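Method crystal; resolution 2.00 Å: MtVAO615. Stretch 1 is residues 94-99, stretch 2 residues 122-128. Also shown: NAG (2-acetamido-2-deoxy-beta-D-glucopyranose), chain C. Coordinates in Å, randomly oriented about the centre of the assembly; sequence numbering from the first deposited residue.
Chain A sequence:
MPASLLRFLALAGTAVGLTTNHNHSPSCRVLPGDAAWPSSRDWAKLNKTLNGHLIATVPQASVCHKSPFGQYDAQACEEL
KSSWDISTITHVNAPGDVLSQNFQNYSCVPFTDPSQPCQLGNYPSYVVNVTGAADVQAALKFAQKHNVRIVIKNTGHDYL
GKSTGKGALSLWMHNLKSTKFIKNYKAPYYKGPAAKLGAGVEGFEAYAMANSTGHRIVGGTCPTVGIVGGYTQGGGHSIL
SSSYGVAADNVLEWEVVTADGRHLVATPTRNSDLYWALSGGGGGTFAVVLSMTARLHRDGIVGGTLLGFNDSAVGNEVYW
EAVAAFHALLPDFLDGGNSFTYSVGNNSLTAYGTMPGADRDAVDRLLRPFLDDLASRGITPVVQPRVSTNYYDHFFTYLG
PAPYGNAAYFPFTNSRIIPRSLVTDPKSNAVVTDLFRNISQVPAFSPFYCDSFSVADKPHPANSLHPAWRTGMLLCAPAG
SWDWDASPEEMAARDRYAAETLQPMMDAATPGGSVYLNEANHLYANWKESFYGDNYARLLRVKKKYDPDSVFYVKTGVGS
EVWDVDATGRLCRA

Stretch 1 94-99: APGDVL
Stretch 2 122-128: NYPSYVV

Residues 94-99 form an irregular loop, without helix or strand, that packs against residues 122-128 of the same chain, where loop or turn at the start gives way at Tyr126 to a strand that continues beyond Val128. The contact buries 290 Å², both sides summed. The nearest CA pair is Gly96 CA to Tyr123 CA at 6.2 Å, with Gly96 CA almost as near to Pro124 CA (6.3 Å) and Val127 CA (6.4 Å). Contacts run in opposite order, from Pro95 with Val127 to Val98 with Tyr123, so the stretches pass in roughly opposite directions. No main-chain to main-chain hydrogen bond joins them; both bonds across use the Tyr123 hydroxyl, and main-chain atoms of Gly96 share in the packing.

Ala94 (phi/psi -75/136) enters the loop without touching stretch 2. At Pro95 the backbone bends to -59/-53, with a C-gamma exo ring whose CA-to-CB bond points toward the other stretch. Its partner is Val127 (-124/120; chi1 174°, t), whose CA-to-CB bond points toward stretch 1: Pro95 CB lies 4.0 Å from Val127 CG1, an apolar contact at van der Waals range, and Pro95 O comes within 3.8 Å of Val127 CG1.

Gly96 (-109/5) is buried and sits where the backbones come closest by CA distance. Gly96 CA is 3.9 Å from Val127 CG2, so the bare backbone rests directly on the second methyl. An ideally placed CB of Gly96 would point toward stretch 2, 3.6 Å from Val127 CG2 and 3.9 Å from Pro124 CG. Gly96 O lies over one face of the Tyr123 ring, 3.4 Å from Tyr123 CD2, and 3.6 Å from Pro124 CD. Pro124 (-66/152, C-gamma endo) thus helps enclose this carbonyl, which is buried with no hydrogen-bonding partner in the model.

Asp97 returns to extended angles (-84/150). Its CA-to-CB bond points away overall, yet with chi1 at -94°, between wells, and chi2 at 86°, the carboxylate comes nearer to stretch 2. Tyr123 (-66/146; chi1 -81°, m; chi2 18°) has a sideways CA-to-CB bond, while the end of its ring reaches the loop. Tyr123 OH donates to Asp97 OD2 at 2.5 Å, a very short hydrogen bond to a carboxylate oxygen at the ring edge, near its plane. Asp97 OD1 is satisfied elsewhere in the structure.

Val98 (-116/164; chi1 -70°, m) adds a polar and an apolar contact. Val98 N donates to Tyr123 OH at 3.4 Å and 151°, a weak bond, so the hydroxyl is donor to Asp97 and acceptor from Val98. The Val98 CA-to-CB bond runs sideways, and Val98 CG2 lies 3.8 Å from Tyr123 CE1.

Leu99 (-79/-19; chi1 -68°, m; chi2 -176°, t) makes no contact; its CA-to-CB bond points away. Also outside the contact are Ser125 (-69/-42; chi1 -66°, m), Tyr126 (-135/149; chi1 -70°, m; chi2 -88°), Val128 (-85/110; chi1 -180°, t) and Asn122 (-76/-14; chi1 -63°, m; chi2 -38°), where Asn122 ND2 donates to NAG O7 at 2.9 Å and 149°.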

# COMPACT_ATOMS: atom_id res chain seq x y z
N ALA A 94 -16.84 1.59 -4.25
CA ALA A 94 -17.47 0.52 -5.02
C ALA A 94 -17.18 -0.84 -4.37
O ALA A 94 -16.04 -1.09 -3.94
CB ALA A 94 -16.99 0.56 -6.46
N PRO A 95 -18.21 -1.71 -4.27
CA PRO A 95 -18.07 -3.02 -3.62
C PRO A 95 -17.01 -3.94 -4.22
O PRO A 95 -16.16 -4.43 -3.51
CB PRO A 95 -19.46 -3.63 -3.77
CG PRO A 95 -20.37 -2.44 -3.82
CD PRO A 95 -19.61 -1.47 -4.67
N GLY A 96 -17.07 -4.18 -5.53
CA GLY A 96 -16.20 -5.17 -6.13
C GLY A 96 -15.08 -4.63 -7.00
O GLY A 96 -14.37 -5.41 -7.61
N ASP A 97 -14.93 -3.30 -7.06
CA ASP A 97 -13.92 -2.69 -7.93
C ASP A 97 -12.58 -2.67 -7.23
O ASP A 97 -12.52 -2.60 -6.00
CB ASP A 97 -14.27 -1.25 -8.33
CG ASP A 97 -14.99 -1.16 -9.65
OD1 ASP A 97 -16.24 -1.30 -9.64
OD2 ASP A 97 -14.32 -0.94 -10.70
N VAL A 98 -11.50 -2.74 -8.02
CA VAL A 98 -10.16 -2.39 -7.53
C VAL A 98 -9.64 -1.17 -8.28
O VAL A 98 -10.20 -0.81 -9.33
CB VAL A 98 -9.18 -3.59 -7.54
CG1 VAL A 98 -9.57 -4.60 -6.47
CG2 VAL A 98 -9.08 -4.25 -8.91
N LEU A 99 -8.61 -0.52 -7.74
CA LEU A 99 -8.07 0.68 -8.37
C LEU A 99 -7.14 0.41 -9.58
O LEU A 99 -6.92 1.30 -10.42
CB LEU A 99 -7.37 1.58 -7.34
CG LEU A 99 -8.09 2.32 -6.21
CD1 LEU A 99 -7.05 3.16 -5.49
CD2 LEU A 99 -9.19 3.23 -6.70
N ASN A 122 -11.46 -10.40 -13.53
CA ASN A 122 -10.73 -10.62 -12.27
C ASN A 122 -11.52 -10.20 -11.01
O ASN A 122 -11.15 -10.54 -9.88
CB ASN A 122 -9.38 -9.88 -12.28
CG ASN A 122 -8.42 -10.37 -13.36
OD1 ASN A 122 -8.31 -11.57 -13.66
ND2 ASN A 122 -7.68 -9.43 -13.93
N TYR A 123 -12.61 -9.45 -11.22
CA TYR A 123 -13.47 -9.01 -10.13
C TYR A 123 -14.15 -10.21 -9.49
O TYR A 123 -14.43 -11.19 -10.20
CB TYR A 123 -14.51 -8.02 -10.67
CG TYR A 123 -14.00 -6.60 -10.82
CD1 TYR A 123 -12.62 -6.32 -10.85
CD2 TYR A 123 -14.89 -5.54 -10.97
CE1 TYR A 123 -12.16 -5.03 -11.00
CE2 TYR A 123 -14.43 -4.24 -11.12
CZ TYR A 123 -13.07 -3.99 -11.12
OH TYR A 123 -12.61 -2.71 -11.25
N PRO A 124 -14.39 -10.17 -8.16
CA PRO A 124 -15.11 -11.26 -7.48
C PRO A 124 -16.57 -11.33 -7.96
O PRO A 124 -17.11 -10.30 -8.35
CB PRO A 124 -15.10 -10.82 -6.00
CG PRO A 124 -15.08 -9.32 -6.07
CD PRO A 124 -14.21 -9.00 -7.27
N SER A 125 -17.18 -12.51 -7.92
CA SER A 125 -18.59 -12.70 -8.27
C SER A 125 -19.58 -12.08 -7.27
O SER A 125 -20.60 -11.51 -7.66
CB SER A 125 -18.90 -14.18 -8.40
OG SER A 125 -18.20 -14.75 -9.48
N TYR A 126 -19.28 -12.25 -5.98
CA TYR A 126 -20.13 -11.75 -4.88
C TYR A 126 -19.28 -11.09 -3.80
O TYR A 126 -18.13 -11.49 -3.56
CB TYR A 126 -20.94 -12.89 -4.24
CG TYR A 126 -22.03 -13.43 -5.13
CD1 TYR A 126 -23.32 -12.86 -5.13
CD2 TYR A 126 -21.79 -14.51 -5.98
CE1 TYR A 126 -24.32 -13.35 -5.96
CE2 TYR A 126 -22.77 -15.01 -6.81
CZ TYR A 126 -24.04 -14.44 -6.79
OH TYR A 126 -25.00 -14.97 -7.63
N VAL A 127 -19.87 -10.09 -3.15
CA VAL A 127 -19.18 -9.24 -2.18
C VAL A 127 -19.94 -9.27 -0.85
O VAL A 127 -21.13 -8.91 -0.79
CB VAL A 127 -19.07 -7.78 -2.71
CG1 VAL A 127 -18.48 -6.85 -1.66
CG2 VAL A 127 -18.29 -7.71 -4.02
N VAL A 128 -19.26 -9.72 0.21
CA VAL A 128 -19.83 -9.69 1.58
C VAL A 128 -19.59 -8.32 2.19
O VAL A 128 -18.45 -7.96 2.48
CB VAL A 128 -19.26 -10.79 2.50
CG1 VAL A 128 -19.90 -10.73 3.89
CG2 VAL A 128 -19.48 -12.17 1.90
C1 NAG C . -5.93 -10.04 -18.98
C2 NAG C . -4.99 -10.68 -17.93
C3 NAG C . -4.13 -11.77 -18.56
C4 NAG C . -4.95 -12.80 -19.34
C5 NAG C . -5.97 -12.11 -20.26
C6 NAG C . -6.98 -13.09 -20.83
C7 NAG C . -4.24 -9.37 -15.97
C8 NAG C . -3.25 -8.36 -15.49
N2 NAG C . -4.13 -9.71 -17.26
O3 NAG C . -3.38 -12.42 -17.53
O4 NAG C . -4.10 -13.57 -20.20
O5 NAG C . -6.70 -11.08 -19.58
O6 NAG C . -7.50 -12.50 -22.03
O7 NAG C . -5.07 -9.83 -15.20